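Local coordinates for protein carbohydrate kinase, FGGY (Novosphingobium aromaticivorans, PDB 3H6E) that is an FGGY-family carbohydrate kinase that probably phosphorylates a sugar or related polyol using ATP, at residues A296-G301 with A375-T380; T259-M264 with G395-A400; W135-H140 with L192-R197; A106-Q111 with H174-D179. All coordinates share one frame; numbering follows the deposited sequence.

Contact 1. Residues A296-G301 with A375-T380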
loop_
_atom_site.group_PDB
_atom_site.type_symbol
_atom_site.label_atom_id
_atom_site.label_comp_id
_atom_site.label_asym_id
_atom_site.label_seq_id
_atom_site.Cartn_x
_atom_site.Cartn_y
_atom_site.Cartn_z
ATOM N N ALA A 296 -8.186 1.380 -6.894
ATOM C CA ALA A 296 -8.066 0.836 -8.240
ATOM C C ALA A 296 -6.603 0.856 -8.643
ATOM O O ALA A 296 -5.938 1.882 -8.506
ATOM C CB ALA A 296 -8.892 1.644 -9.217
ATOM N N ARG A 297 -6.092 -0.271 -9.124
ATOM C CA ARG A 297 -4.712 -0.314 -9.594
ATOM C C ARG A 297 -4.544 -0.804 -11.028
ATOM O O ARG A 297 -5.476 -1.315 -11.655
ATOM C CB ARG A 297 -3.800 -1.122 -8.651
ATOM C CG ARG A 297 -4.494 -1.964 -7.589
ATOM C CD ARG A 297 -5.229 -3.158 -8.170
ATOM N NE ARG A 297 -4.376 -4.315 -8.454
ATOM C CZ ARG A 297 -3.956 -5.185 -7.535
ATOM N NH1 ARG A 297 -4.274 -5.009 -6.261
ATOM N NH2 ARG A 297 -3.205 -6.224 -7.884
ATOM N N PHE A 298 -3.333 -0.609 -11.532
ATOM C CA PHE A 298 -2.878 -1.196 -12.782
ATOM C C PHE A 298 -1.356 -1.129 -12.744
ATOM O O PHE A 298 -0.788 -0.259 -12.085
ATOM C CB PHE A 298 -3.450 -0.460 -14.001
ATOM C CG PHE A 298 -2.821 0.879 -14.267
ATOM C CD1 PHE A 298 -3.179 1.990 -13.520
ATOM C CD2 PHE A 298 -1.892 1.034 -15.285
ATOM C CE1 PHE A 298 -2.608 3.228 -13.771
ATOM C CE2 PHE A 298 -1.319 2.269 -15.543
ATOM C CZ PHE A 298 -1.678 3.369 -14.780
HETATM N N MSE A 299 -0.696 -2.058 -13.421
HETATM C CA MSE A 299 0.753 -2.161 -13.319
HETATM C C MSE A 299 1.472 -1.153 -14.195
HETATM O O MSE A 299 2.249 -1.520 -15.076
HETATM C CB MSE A 299 1.209 -3.581 -13.633
HETATM C CG MSE A 299 1.105 -4.503 -12.435
HETATM SE SE MSE A 299 2.161 -6.112 -12.660
HETATM C CE MSE A 299 0.906 -7.086 -13.772
ATOM N N GLY A 300 1.217 0.121 -13.928
ATOM C CA GLY A 300 1.771 1.206 -14.713
ATOM C C GLY A 300 3.256 1.098 -14.971
ATOM O O GLY A 300 3.683 1.066 -16.122
ATOM N N GLY A 301 4.044 1.042 -13.902
ATOM C CA GLY A 301 5.492 1.012 -14.018
ATOM C C GLY A 301 6.015 -0.137 -14.859
ATOM O O GLY A 301 7.044 -0.013 -15.523
ATOM N N ALA A 375 -1.182 8.163 -18.009
ATOM C CA ALA A 375 -2.081 9.196 -17.512
ATOM C C ALA A 375 -3.518 8.829 -17.850
ATOM O O ALA A 375 -4.423 8.989 -17.031
ATOM C CB ALA A 375 -1.723 10.542 -18.110
ATOM N N LEU A 376 -3.713 8.316 -19.059
ATOM C CA LEU A 376 -5.039 7.967 -19.549
ATOM C C LEU A 376 -5.606 6.754 -18.826
ATOM O O LEU A 376 -6.797 6.707 -18.524
ATOM C CB LEU A 376 -4.992 7.717 -21.056
ATOM C CG LEU A 376 -4.558 8.939 -21.875
ATOM C CD1 LEU A 376 -3.924 8.535 -23.200
ATOM C CD2 LEU A 376 -5.722 9.908 -22.087
ATOM N N VAL A 377 -4.749 5.776 -18.551
ATOM C CA VAL A 377 -5.173 4.580 -17.840
ATOM C C VAL A 377 -5.385 4.898 -16.361
ATOM O O VAL A 377 -6.281 4.347 -15.724
ATOM C CB VAL A 377 -4.162 3.424 -17.991
ATOM C CG1 VAL A 377 -4.647 2.192 -17.237
ATOM C CG2 VAL A 377 -3.941 3.097 -19.461
ATOM N N ALA A 378 -4.561 5.791 -15.821
ATOM C CA ALA A 378 -4.749 6.258 -14.452
ATOM C C ALA A 378 -6.049 7.044 -14.376
ATOM O O ALA A 378 -6.775 6.977 -13.386
ATOM C CB ALA A 378 -3.582 7.121 -14.007
ATOM N N ASP A 379 -6.336 7.779 -15.444
ATOM C CA ASP A 379 -7.561 8.560 -15.546
ATOM C C ASP A 379 -8.789 7.659 -15.468
ATOM O O ASP A 379 -9.749 7.960 -14.763
ATOM C CB ASP A 379 -7.574 9.344 -16.858
ATOM C CG ASP A 379 -8.873 10.084 -17.080
ATOM O OD1 ASP A 379 -9.044 11.171 -16.485
ATOM O OD2 ASP A 379 -9.718 9.576 -17.850
ATOM N N THR A 380 -8.751 6.554 -16.204
ATOM C CA THR A 380 -9.830 5.577 -16.170
ATOM C C THR A 380 -9.953 4.943 -14.786
ATOM O O THR A 380 -11.058 4.724 -14.292
ATOM C CB THR A 380 -9.614 4.473 -17.228
ATOM O OG1 THR A 380 -9.757 5.036 -18.538
ATOM C CG2 THR A 380 -10.620 3.343 -17.057
#
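Phe298 carries this contact, its ring lying between the C-terminal end of strand 292-298 and helix 363-384, where it meets Val377 and Ala378. Along the strand, Ala296 comes first and pairs through its backbone with Ala263 of the antiparallel neighbour 261-266. Arg297 follows, its charge engaged by a salt bridge to Asp281 and a cation-pi contact with Trp260. Phe298 then turns to the helix: with chi1 at 74°, CG sits between the backbone N and the carbonyl carbon, and the ring is presented to the helix surface. Val377 CG1, the methyl anti to its own backbone N, stands over the middle of the ring, 3.6 Å from the Phe298 centroid and 13° off the ring normal, a CH-pi contact. Further round the ring, Phe298 CE1 lies 3.8 Å from Ala378 CA and 4.0 Å from Ala378 CB, met obliquely. Met299 centres an inverse gamma turn and N-caps helix 300-308. Trp464 of helix 457-468 also packs on Val377. The contact thus joins the mixed sheet of the C-terminal, actin-like ATPase domain to its long helix. With all three touching residues buried, it rests on apolar packing, chiefly one methyl over an aromatic face, with no directional polar bond across it.

Contact 2. Residues T259-M264 with G395-A400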
loop_
_atom_site.group_PDB
_atom_site.type_symbol
_atom_site.label_atom_id
_atom_site.label_comp_id
_atom_site.label_asym_id
_atom_site.label_seq_id
_atom_site.Cartn_x
_atom_site.Cartn_y
_atom_site.Cartn_z
ATOM N N THR A 259 6.124 0.009 -9.791
ATOM C CA THR A 259 5.689 -1.145 -10.573
ATOM C C THR A 259 4.165 -1.138 -10.664
ATOM O O THR A 259 3.596 -1.311 -11.740
ATOM C CB THR A 259 6.164 -2.477 -9.969
ATOM O OG1 THR A 259 7.590 -2.563 -10.061
ATOM C CG2 THR A 259 5.559 -3.640 -10.730
ATOM N N TRP A 260 3.516 -0.920 -9.525
ATOM C CA TRP A 260 2.071 -0.764 -9.479
ATOM C C TRP A 260 1.684 0.701 -9.297
ATOM O O TRP A 260 2.219 1.396 -8.431
ATOM C CB TRP A 260 1.477 -1.584 -8.330
ATOM C CG TRP A 260 1.368 -3.051 -8.602
ATOM C CD1 TRP A 260 2.305 -4.011 -8.333
ATOM C CD2 TRP A 260 0.253 -3.734 -9.186
ATOM N NE1 TRP A 260 1.844 -5.246 -8.722
ATOM C CE2 TRP A 260 0.586 -5.104 -9.248
ATOM C CE3 TRP A 260 -0.994 -3.319 -9.669
ATOM C CZ2 TRP A 260 -0.283 -6.062 -9.767
ATOM C CZ3 TRP A 260 -1.855 -4.274 -10.188
ATOM C CH2 TRP A 260 -1.496 -5.627 -10.233
ATOM N N PHE A 261 0.755 1.164 -10.125
ATOM C CA PHE A 261 0.099 2.442 -9.906
ATOM C C PHE A 261 -1.185 2.156 -9.137
ATOM O O PHE A 261 -2.047 1.422 -9.617
ATOM C CB PHE A 261 -0.237 3.107 -11.239
ATOM C CG PHE A 261 0.942 3.721 -11.932
ATOM C CD1 PHE A 261 2.186 3.112 -11.897
ATOM C CD2 PHE A 261 0.798 4.899 -12.649
ATOM C CE1 PHE A 261 3.268 3.676 -12.547
ATOM C CE2 PHE A 261 1.874 5.467 -13.305
ATOM C CZ PHE A 261 3.111 4.858 -13.253
ATOM N N ILE A 262 -1.307 2.715 -7.938
ATOM C CA ILE A 262 -2.461 2.434 -7.093
ATOM C C ILE A 262 -3.171 3.700 -6.643
ATOM O O ILE A 262 -2.574 4.571 -6.013
ATOM C CB ILE A 262 -2.070 1.619 -5.845
ATOM C CG1 ILE A 262 -1.338 0.340 -6.249
ATOM C CG2 ILE A 262 -3.307 1.290 -5.016
ATOM C CD1 ILE A 262 -0.862 -0.486 -5.077
ATOM N N ALA A 263 -4.454 3.793 -6.974
ATOM C CA ALA A 263 -5.281 4.906 -6.541
ATOM C C ALA A 263 -6.051 4.523 -5.284
ATOM O O ALA A 263 -6.872 3.606 -5.305
ATOM C CB ALA A 263 -6.237 5.321 -7.647
HETATM N N MSE A 264 -5.778 5.227 -4.190
HETATM C CA MSE A 264 -6.499 5.012 -2.945
HETATM C C MSE A 264 -7.258 6.274 -2.565
HETATM O O MSE A 264 -6.657 7.298 -2.230
HETATM C CB MSE A 264 -5.532 4.618 -1.838
HETATM C CG MSE A 264 -4.689 3.396 -2.179
HETATM SE SE MSE A 264 -3.353 3.010 -0.814
HETATM C CE MSE A 264 -4.544 2.477 0.637
ATOM N N GLY A 395 5.552 8.314 -5.193
ATOM C CA GLY A 395 6.378 7.326 -5.862
ATOM C C GLY A 395 7.281 7.979 -6.890
ATOM O O GLY A 395 7.268 9.200 -7.043
ATOM N N ARG A 396 8.056 7.173 -7.609
ATOM C CA ARG A 396 9.052 7.716 -8.529
ATOM C C ARG A 396 8.463 8.457 -9.730
ATOM O O ARG A 396 9.103 9.351 -10.283
ATOM C CB ARG A 396 10.040 6.632 -8.982
ATOM C CG ARG A 396 9.506 5.632 -9.994
ATOM C CD ARG A 396 10.612 4.658 -10.398
ATOM N NE ARG A 396 10.148 3.595 -11.287
ATOM C CZ ARG A 396 10.268 3.613 -12.612
ATOM N NH1 ARG A 396 10.832 4.646 -13.223
ATOM N NH2 ARG A 396 9.815 2.593 -13.331
ATOM N N PHE A 397 7.247 8.102 -10.128
ATOM C CA PHE A 397 6.634 8.717 -11.302
ATOM C C PHE A 397 6.046 10.095 -11.000
ATOM O O PHE A 397 5.385 10.702 -11.840
ATOM C CB PHE A 397 5.595 7.783 -11.925
ATOM C CG PHE A 397 6.200 6.580 -12.597
ATOM C CD1 PHE A 397 6.562 6.626 -13.933
ATOM C CD2 PHE A 397 6.422 5.410 -11.888
ATOM C CE1 PHE A 397 7.124 5.531 -14.551
ATOM C CE2 PHE A 397 6.985 4.311 -12.500
ATOM C CZ PHE A 397 7.336 4.371 -13.835
ATOM N N ALA A 398 6.299 10.579 -9.788
ATOM C CA ALA A 398 6.004 11.962 -9.434
ATOM C C ALA A 398 6.983 12.922 -10.101
ATOM O O ALA A 398 6.639 14.059 -10.406
ATOM C CB ALA A 398 6.030 12.140 -7.923
ATOM N N GLU A 399 8.205 12.439 -10.311
ATOM C CA GLU A 399 9.222 13.206 -11.016
ATOM C C GLU A 399 9.030 13.107 -12.525
ATOM O O GLU A 399 9.850 13.608 -13.292
ATOM C CB GLU A 399 10.624 12.726 -10.634
ATOM C CG GLU A 399 11.281 13.523 -9.516
ATOM C CD GLU A 399 10.765 13.151 -8.141
ATOM O OE1 GLU A 399 10.249 12.021 -7.990
ATOM O OE2 GLU A 399 10.883 13.987 -7.214
ATOM N N ALA A 400 7.944 12.462 -12.942
ATOM C CA ALA A 400 7.647 12.294 -14.365
ATOM C C ALA A 400 6.751 13.418 -14.893
ATOM O O ALA A 400 5.533 13.261 -14.992
ATOM C CB ALA A 400 7.014 10.939 -14.622
#
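The loop that follows strand 390-394 in the C-terminal domain contains a 3-10 turn, 396-398, and from it Phe397 reaches Phe261 at the start of strand 261-266. The two side chains cross at about a right angle. Phe261 CZ comes down over one face of the Phe397 ring toward its rim, 3.6 Å from Phe397 CG, while Phe261 CE1 is 3.7 Å from Phe397 CD2. The ring planes are inclined at 54° and the centroids of Phe261 and Phe397 lie 4.9 Å apart, an oblique aromatic pair. Phe397 has CG anti to its carbonyl carbon (chi1 -70°), which sends the ring toward the strand. In relatives such as glycerol kinase the corresponding loop contributes to the ATP site, and the same may hold here. Gly395 opens the loop with a positive phi, and the amide N of Phe397 is held by the hydroxyl of Thr257, from the turn between strands 252-256 and 261-266. With an alanine in place of Phe397, Phe261 CZ would probably lose the face it leans on, a gap would open between loop and strand, and the remaining ring would be freer to turn. Phe397 CZ also sits against one face of the Arg396 guanidinium, Val315 touches the Phe397 side chain, and Phe261 in turn meets the ring of Phe298.

Contact 3. Residues W135-H140 with L192-R197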
loop_
_atom_site.group_PDB
_atom_site.type_symbol
_atom_site.label_atom_id
_atom_site.label_comp_id
_atom_site.label_asym_id
_atom_site.label_seq_id
_atom_site.Cartn_x
_atom_site.Cartn_y
_atom_site.Cartn_z
ATOM N N TRP A 135 -5.007 -23.048 4.210
ATOM C CA TRP A 135 -3.933 -24.025 4.112
ATOM C C TRP A 135 -3.456 -24.438 5.496
ATOM O O TRP A 135 -3.439 -25.621 5.826
ATOM C CB TRP A 135 -2.775 -23.447 3.299
ATOM C CG TRP A 135 -1.765 -24.455 2.878
ATOM C CD1 TRP A 135 -1.956 -25.800 2.729
ATOM C CD2 TRP A 135 -0.405 -24.199 2.510
ATOM N NE1 TRP A 135 -0.794 -26.398 2.310
ATOM C CE2 TRP A 135 0.173 -25.438 2.163
ATOM C CE3 TRP A 135 0.382 -23.045 2.447
ATOM C CZ2 TRP A 135 1.502 -25.555 1.762
ATOM C CZ3 TRP A 135 1.701 -23.163 2.047
ATOM C CH2 TRP A 135 2.248 -24.409 1.711
ATOM N N LEU A 136 -3.082 -23.455 6.306
ATOM C CA LEU A 136 -2.615 -23.713 7.666
ATOM C C LEU A 136 -3.546 -24.638 8.454
ATOM O O LEU A 136 -3.091 -25.422 9.283
ATOM C CB LEU A 136 -2.405 -22.398 8.420
ATOM C CG LEU A 136 -1.136 -21.633 8.042
ATOM C CD1 LEU A 136 -1.122 -20.259 8.685
ATOM C CD2 LEU A 136 0.100 -22.428 8.439
ATOM N N ASP A 137 -4.847 -24.538 8.199
ATOM C CA ASP A 137 -5.816 -25.392 8.874
ATOM C C ASP A 137 -5.569 -26.861 8.540
ATOM O O ASP A 137 -5.956 -27.749 9.299
ATOM C CB ASP A 137 -7.251 -24.992 8.514
ATOM C CG ASP A 137 -7.826 -23.939 9.458
ATOM O OD1 ASP A 137 -7.233 -23.707 10.534
ATOM O OD2 ASP A 137 -8.879 -23.349 9.130
ATOM N N GLN A 138 -4.915 -27.108 7.406
ATOM C CA GLN A 138 -4.568 -28.466 6.988
ATOM C C GLN A 138 -3.239 -28.929 7.578
ATOM O O GLN A 138 -3.135 -30.047 8.083
ATOM C CB GLN A 138 -4.495 -28.565 5.465
ATOM C CG GLN A 138 -5.837 -28.560 4.761
ATOM C CD GLN A 138 -5.777 -29.261 3.415
ATOM O OE1 GLN A 138 -6.802 -29.479 2.767
ATOM N NE2 GLN A 138 -4.570 -29.630 2.990
ATOM N N LEU A 139 -2.227 -28.068 7.506
ATOM C CA LEU A 139 -0.876 -28.416 7.941
ATOM C C LEU A 139 -0.740 -28.473 9.463
ATOM O O LEU A 139 0.070 -29.230 9.997
ATOM C CB LEU A 139 0.135 -27.413 7.382
ATOM C CG LEU A 139 0.025 -27.030 5.906
ATOM C CD1 LEU A 139 0.840 -25.779 5.625
ATOM C CD2 LEU A 139 0.464 -28.178 5.006
ATOM N N HIS A 140 -1.520 -27.653 10.156
ATOM C CA HIS A 140 -1.432 -27.573 11.607
ATOM C C HIS A 140 -2.816 -27.408 12.214
ATOM O O HIS A 140 -3.081 -26.425 12.910
ATOM C CB HIS A 140 -0.528 -26.408 12.018
ATOM C CG HIS A 140 0.850 -26.482 11.438
ATOM N ND1 HIS A 140 1.340 -25.542 10.557
ATOM C CD2 HIS A 140 1.839 -27.391 11.606
ATOM C CE1 HIS A 140 2.575 -25.863 10.215
ATOM N NE2 HIS A 140 2.902 -26.982 10.838
ATOM N N LEU A 192 -16.290 -19.956 9.434
ATOM C CA LEU A 192 -15.217 -20.926 9.628
ATOM C C LEU A 192 -14.661 -20.915 11.048
ATOM O O LEU A 192 -13.838 -21.756 11.406
ATOM C CB LEU A 192 -14.082 -20.660 8.638
ATOM C CG LEU A 192 -14.379 -20.858 7.151
ATOM C CD1 LEU A 192 -13.224 -20.330 6.316
ATOM C CD2 LEU A 192 -14.653 -22.324 6.834
ATOM N N GLY A 193 -15.101 -19.957 11.854
ATOM C CA GLY A 193 -14.590 -19.825 13.205
ATOM C C GLY A 193 -13.272 -19.071 13.255
ATOM O O GLY A 193 -12.627 -19.007 14.301
ATOM N N TRP A 194 -12.867 -18.496 12.125
ATOM C CA TRP A 194 -11.631 -17.721 12.073
ATOM C C TRP A 194 -11.751 -16.412 12.850
ATOM O O TRP A 194 -10.832 -16.020 13.572
ATOM C CB TRP A 194 -11.218 -17.439 10.626
ATOM C CG TRP A 194 -10.733 -18.658 9.883
ATOM C CD1 TRP A 194 -10.491 -19.897 10.404
ATOM C CD2 TRP A 194 -10.399 -18.738 8.489
ATOM N NE1 TRP A 194 -10.043 -20.746 9.420
ATOM C CE2 TRP A 194 -9.975 -20.059 8.236
ATOM C CE3 TRP A 194 -10.421 -17.823 7.432
ATOM C CZ2 TRP A 194 -9.579 -20.488 6.971
ATOM C CZ3 TRP A 194 -10.027 -18.249 6.177
ATOM C CH2 TRP A 194 -9.613 -19.571 5.957
ATOM N N ALA A 195 -12.889 -15.742 12.701
ATOM C CA ALA A 195 -13.113 -14.457 13.356
ATOM C C ALA A 195 -12.976 -14.561 14.871
ATOM O O ALA A 195 -12.523 -13.626 15.529
ATOM C CB ALA A 195 -14.481 -13.900 12.985
ATOM N N ALA A 196 -13.359 -15.711 15.415
ATOM C CA ALA A 196 -13.318 -15.925 16.856
ATOM C C ALA A 196 -11.893 -16.102 17.377
ATOM O O ALA A 196 -11.638 -15.951 18.574
ATOM C CB ALA A 196 -14.178 -17.126 17.236
ATOM N N ARG A 197 -10.967 -16.425 16.479
ATOM C CA ARG A 197 -9.574 -16.642 16.862
ATOM C C ARG A 197 -8.768 -15.344 16.958
ATOM O O ARG A 197 -7.698 -15.322 17.565
ATOM C CB ARG A 197 -8.886 -17.579 15.872
ATOM C CG ARG A 197 -9.535 -18.941 15.714
ATOM C CD ARG A 197 -8.796 -19.731 14.641
ATOM N NE ARG A 197 -9.429 -21.007 14.327
ATOM C CZ ARG A 197 -9.015 -21.819 13.358
ATOM N NH1 ARG A 197 -7.972 -21.483 12.607
ATOM N NH2 ARG A 197 -9.644 -22.966 13.136
#
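Asp137 in the last turn of helix 129-139 faces Trp194 and Arg197 while the backbones stay well apart, the nearest CA atoms being those of Asp137 and Trp194, 10.1 Å from each other, and side chains make the contact. The partner loop of the N-terminal domain begins with a Schellman motif, in which Gly193, with positive phi, closes helix 187-191. One carboxylate takes both donors from this loop, one on each oxygen. Arg197 NH1 gives a hydrogen bond to Asp137 OD1 at 3.1 Å, nearly straight at 168°, forming a salt bridge; Asp137 OD1 receives it on its syn lone pair, and OD1 lies in the guanidinium plane. Trp194 NE1 gives the second bond, to Asp137 OD2 at 2.9 Å and 155°, with OD2 at the indole edge in the ring plane, though the N-H reaches the syn side from somewhat outside the carboxylate plane. The carboxylate stands at 73° to the guanidinium, and the salt bridge is made through OD1. Arg197 is extended from CG to NE and comes at Asp137 from the opposite direction. An alanine at Asp137 is likely to leave the guanidinium without this countercharge and freer to turn, and the indole N-H without its acceptor here. Met144 of helix 141-145 packs on both Asp137 and Arg197, and Trp194 reaches Leu133, Trp134 and Tyr108. Within the loop, Leu192 CD1 lies over one face of the Trp194 indole, and Trp194 CD1 is 3.7 Å above the Arg197 guanidinium plane, toward its rim.

Contact 4. Residues A106-Q111 with H174-D179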
loop_
_atom_site.group_PDB
_atom_site.type_symbol
_atom_site.label_atom_id
_atom_site.label_comp_id
_atom_site.label_asym_id
_atom_site.label_seq_id
_atom_site.Cartn_x
_atom_site.Cartn_y
_atom_site.Cartn_z
ATOM N N ALA A 106 -7.947 -24.125 -4.858
ATOM C CA ALA A 106 -9.230 -24.241 -5.547
ATOM C C ALA A 106 -10.350 -24.507 -4.552
ATOM O O ALA A 106 -11.422 -23.902 -4.630
ATOM C CB ALA A 106 -9.174 -25.342 -6.594
ATOM N N ASP A 107 -10.092 -25.414 -3.616
ATOM C CA ASP A 107 -11.032 -25.695 -2.539
ATOM C C ASP A 107 -11.387 -24.408 -1.807
ATOM O O ASP A 107 -12.556 -24.143 -1.524
ATOM C CB ASP A 107 -10.443 -26.706 -1.551
ATOM C CG ASP A 107 -10.309 -28.093 -2.146
ATOM O OD1 ASP A 107 -10.248 -28.202 -3.391
ATOM O OD2 ASP A 107 -10.264 -29.073 -1.370
ATOM N N TYR A 108 -10.368 -23.613 -1.499
ATOM C CA TYR A 108 -10.583 -22.339 -0.832
ATOM C C TYR A 108 -11.326 -21.366 -1.740
ATOM O O TYR A 108 -12.310 -20.752 -1.334
ATOM C CB TYR A 108 -9.258 -21.728 -0.378
ATOM C CG TYR A 108 -9.429 -20.359 0.235
ATOM C CD1 TYR A 108 -10.094 -20.202 1.445
ATOM C CD2 TYR A 108 -8.933 -19.223 -0.396
ATOM C CE1 TYR A 108 -10.261 -18.953 2.014
ATOM C CE2 TYR A 108 -9.092 -17.969 0.166
ATOM C CZ TYR A 108 -9.759 -17.841 1.370
ATOM O OH TYR A 108 -9.926 -16.597 1.935
ATOM N N ARG A 109 -10.852 -21.242 -2.974
ATOM C CA ARG A 109 -11.427 -20.300 -3.931
ATOM C C ARG A 109 -12.939 -20.443 -4.090
ATOM O O ARG A 109 -13.636 -19.457 -4.330
ATOM C CB ARG A 109 -10.757 -20.450 -5.299
ATOM C CG ARG A 109 -9.421 -19.765 -5.408
ATOM C CD ARG A 109 -9.576 -18.264 -5.416
ATOM N NE ARG A 109 -8.288 -17.590 -5.295
ATOM C CZ ARG A 109 -7.429 -17.436 -6.297
ATOM N NH1 ARG A 109 -7.722 -17.918 -7.496
ATOM N NH2 ARG A 109 -6.278 -16.805 -6.096
ATOM N N SER A 110 -13.444 -21.668 -3.965
ATOM C CA SER A 110 -14.852 -21.941 -4.260
ATOM C C SER A 110 -15.760 -21.724 -3.056
ATOM O O SER A 110 -16.967 -21.950 -3.132
ATOM C CB SER A 110 -15.035 -23.360 -4.823
ATOM O OG SER A 110 -14.527 -24.343 -3.933
ATOM N N GLN A 111 -15.181 -21.268 -1.954
ATOM C CA GLN A 111 -15.932 -21.092 -0.716
ATOM C C GLN A 111 -15.822 -19.656 -0.171
ATOM O O GLN A 111 -16.356 -19.334 0.891
ATOM C CB GLN A 111 -15.498 -22.160 0.302
ATOM C CG GLN A 111 -15.630 -21.790 1.756
ATOM C CD GLN A 111 -14.435 -21.011 2.252
ATOM O OE1 GLN A 111 -13.597 -20.568 1.464
ATOM N NE2 GLN A 111 -14.345 -20.842 3.562
ATOM N N HIS A 174 -7.191 -6.652 1.351
ATOM C CA HIS A 174 -7.603 -7.830 0.582
ATOM C C HIS A 174 -7.318 -9.168 1.278
ATOM O O HIS A 174 -6.573 -10.002 0.768
ATOM C CB HIS A 174 -7.013 -7.800 -0.836
ATOM C CG HIS A 174 -5.532 -7.575 -0.879
ATOM N ND1 HIS A 174 -4.621 -8.561 -0.568
ATOM C CD2 HIS A 174 -4.804 -6.483 -1.214
ATOM C CE1 HIS A 174 -3.396 -8.086 -0.703
ATOM N NE2 HIS A 174 -3.478 -6.827 -1.093
ATOM N N SER A 175 -7.930 -9.372 2.438
ATOM C CA SER A 175 -7.647 -10.555 3.243
ATOM C C SER A 175 -8.756 -11.598 3.191
ATOM O O SER A 175 -8.563 -12.729 3.636
ATOM C CB SER A 175 -7.403 -10.154 4.694
ATOM O OG SER A 175 -8.601 -9.687 5.281
ATOM N N ASP A 176 -9.913 -11.217 2.655
ATOM C CA ASP A 176 -11.094 -12.083 2.656
ATOM C C ASP A 176 -11.730 -12.184 4.044
ATOM O O ASP A 176 -12.786 -12.795 4.202
ATOM C CB ASP A 176 -10.757 -13.486 2.139
ATOM C CG ASP A 176 -10.298 -13.481 0.701
ATOM O OD1 ASP A 176 -10.513 -12.464 0.012
ATOM O OD2 ASP A 176 -9.725 -14.494 0.253
ATOM N N LEU A 177 -11.090 -11.580 5.043
ATOM C CA LEU A 177 -11.571 -11.660 6.422
ATOM C C LEU A 177 -12.413 -10.454 6.825
ATOM O O LEU A 177 -12.903 -10.390 7.951
ATOM C CB LEU A 177 -10.397 -11.785 7.399
ATOM C CG LEU A 177 -9.235 -12.722 7.064
ATOM C CD1 LEU A 177 -8.440 -13.008 8.320
ATOM C CD2 LEU A 177 -9.729 -14.022 6.446
ATOM N N TRP A 178 -12.584 -9.499 5.918
ATOM C CA TRP A 178 -13.215 -8.240 6.292
ATOM C C TRP A 178 -14.402 -7.814 5.432
ATOM O O TRP A 178 -14.415 -8.001 4.216
ATOM C CB TRP A 178 -12.180 -7.111 6.353
ATOM C CG TRP A 178 -12.626 -5.985 7.226
ATOM C CD1 TRP A 178 -12.857 -4.695 6.852
ATOM C CD2 TRP A 178 -12.923 -6.057 8.625
ATOM N NE1 TRP A 178 -13.267 -3.958 7.933
ATOM C CE2 TRP A 178 -13.322 -4.771 9.034
ATOM C CE3 TRP A 178 -12.892 -7.087 9.571
ATOM C CZ2 TRP A 178 -13.683 -4.483 10.349
ATOM C CZ3 TRP A 178 -13.250 -6.802 10.874
ATOM C CH2 TRP A 178 -13.640 -5.509 11.253
ATOM N N ASP A 179 -15.396 -7.232 6.095
ATOM C CA ASP A 179 -16.541 -6.637 5.428
ATOM C C ASP A 179 -16.423 -5.125 5.570
ATOM O O ASP A 179 -16.825 -4.557 6.590
ATOM C CB ASP A 179 -17.837 -7.137 6.068
ATOM C CG ASP A 179 -19.079 -6.684 5.318
ATOM O OD1 ASP A 179 -19.027 -5.648 4.620
ATOM O OD2 ASP A 179 -20.116 -7.368 5.438
#
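A buried polar junction in the N-terminal domain ties the end of helix 102-109 to the loop leading into strand 178-179, with Tyr108 and Asp176 as its two ends. The loop is shaped by an ST turn: Ser175 OG accepts from Leu177 N at 3.1 Å, while its own hydroxyl binds Leu171 O. This turn presents Asp176, whose phi is positive, toward the helix. Tyr108 extends from the helix with CG anti to the backbone N (chi1 176°), which carries its hydroxyl out to the loop. There Tyr108 OH donates to Asp176 OD2 at 2.7 Å and is received on the anti lone pair of OD2, the one turned away from the other carboxylate oxygen. OD2 sits close to the plane of the phenol at its edge, 3.5 Å from Tyr108 CE2, and the ring and carboxylate planes are 31° apart. The Tyr108 hydroxyl OH also rests 3.2 Å from Asp176 CB. The other oxygen, Asp176 OD1, is engaged by Ser120 OG and by a salt bridge to Arg112, and the backbone O of Asp176 takes a bond from Ser186 OG. Met188 of helix 187-191 touches both Tyr108 and Asp176, and the Tyr108 ring meets that of Trp134. Each carboxylate oxygen thus has at least one donor in a buried setting, which fixes the rotation of the group. The nearby arginine is likely to favour the carboxylate as an anion, ready to accept from the phenol.

How the contacts relate
Contacts 1 and 2 belong to the C-terminal domain and share one sheet: strands 292-298 and 261-266 are neighbours in it, and contact 1 is nested inside the loop that contact 2 closes. Both are buried and wholly apolar. Contacts 3 and 4 lie in the N-terminal domain, their centres 12 Å apart, with segments that alternate along the chain; Trp194 of contact 3 packs on Leu177 of contact 4. These two are polar, each built on one aspartate, but contact 3 is only partly buried whereas contact 4 is enclosed. Centres of the two pairs are 26 to 36 Å apart, yet the nearest atoms of contacts 1 and 4 are about 5 Å apart, without touching.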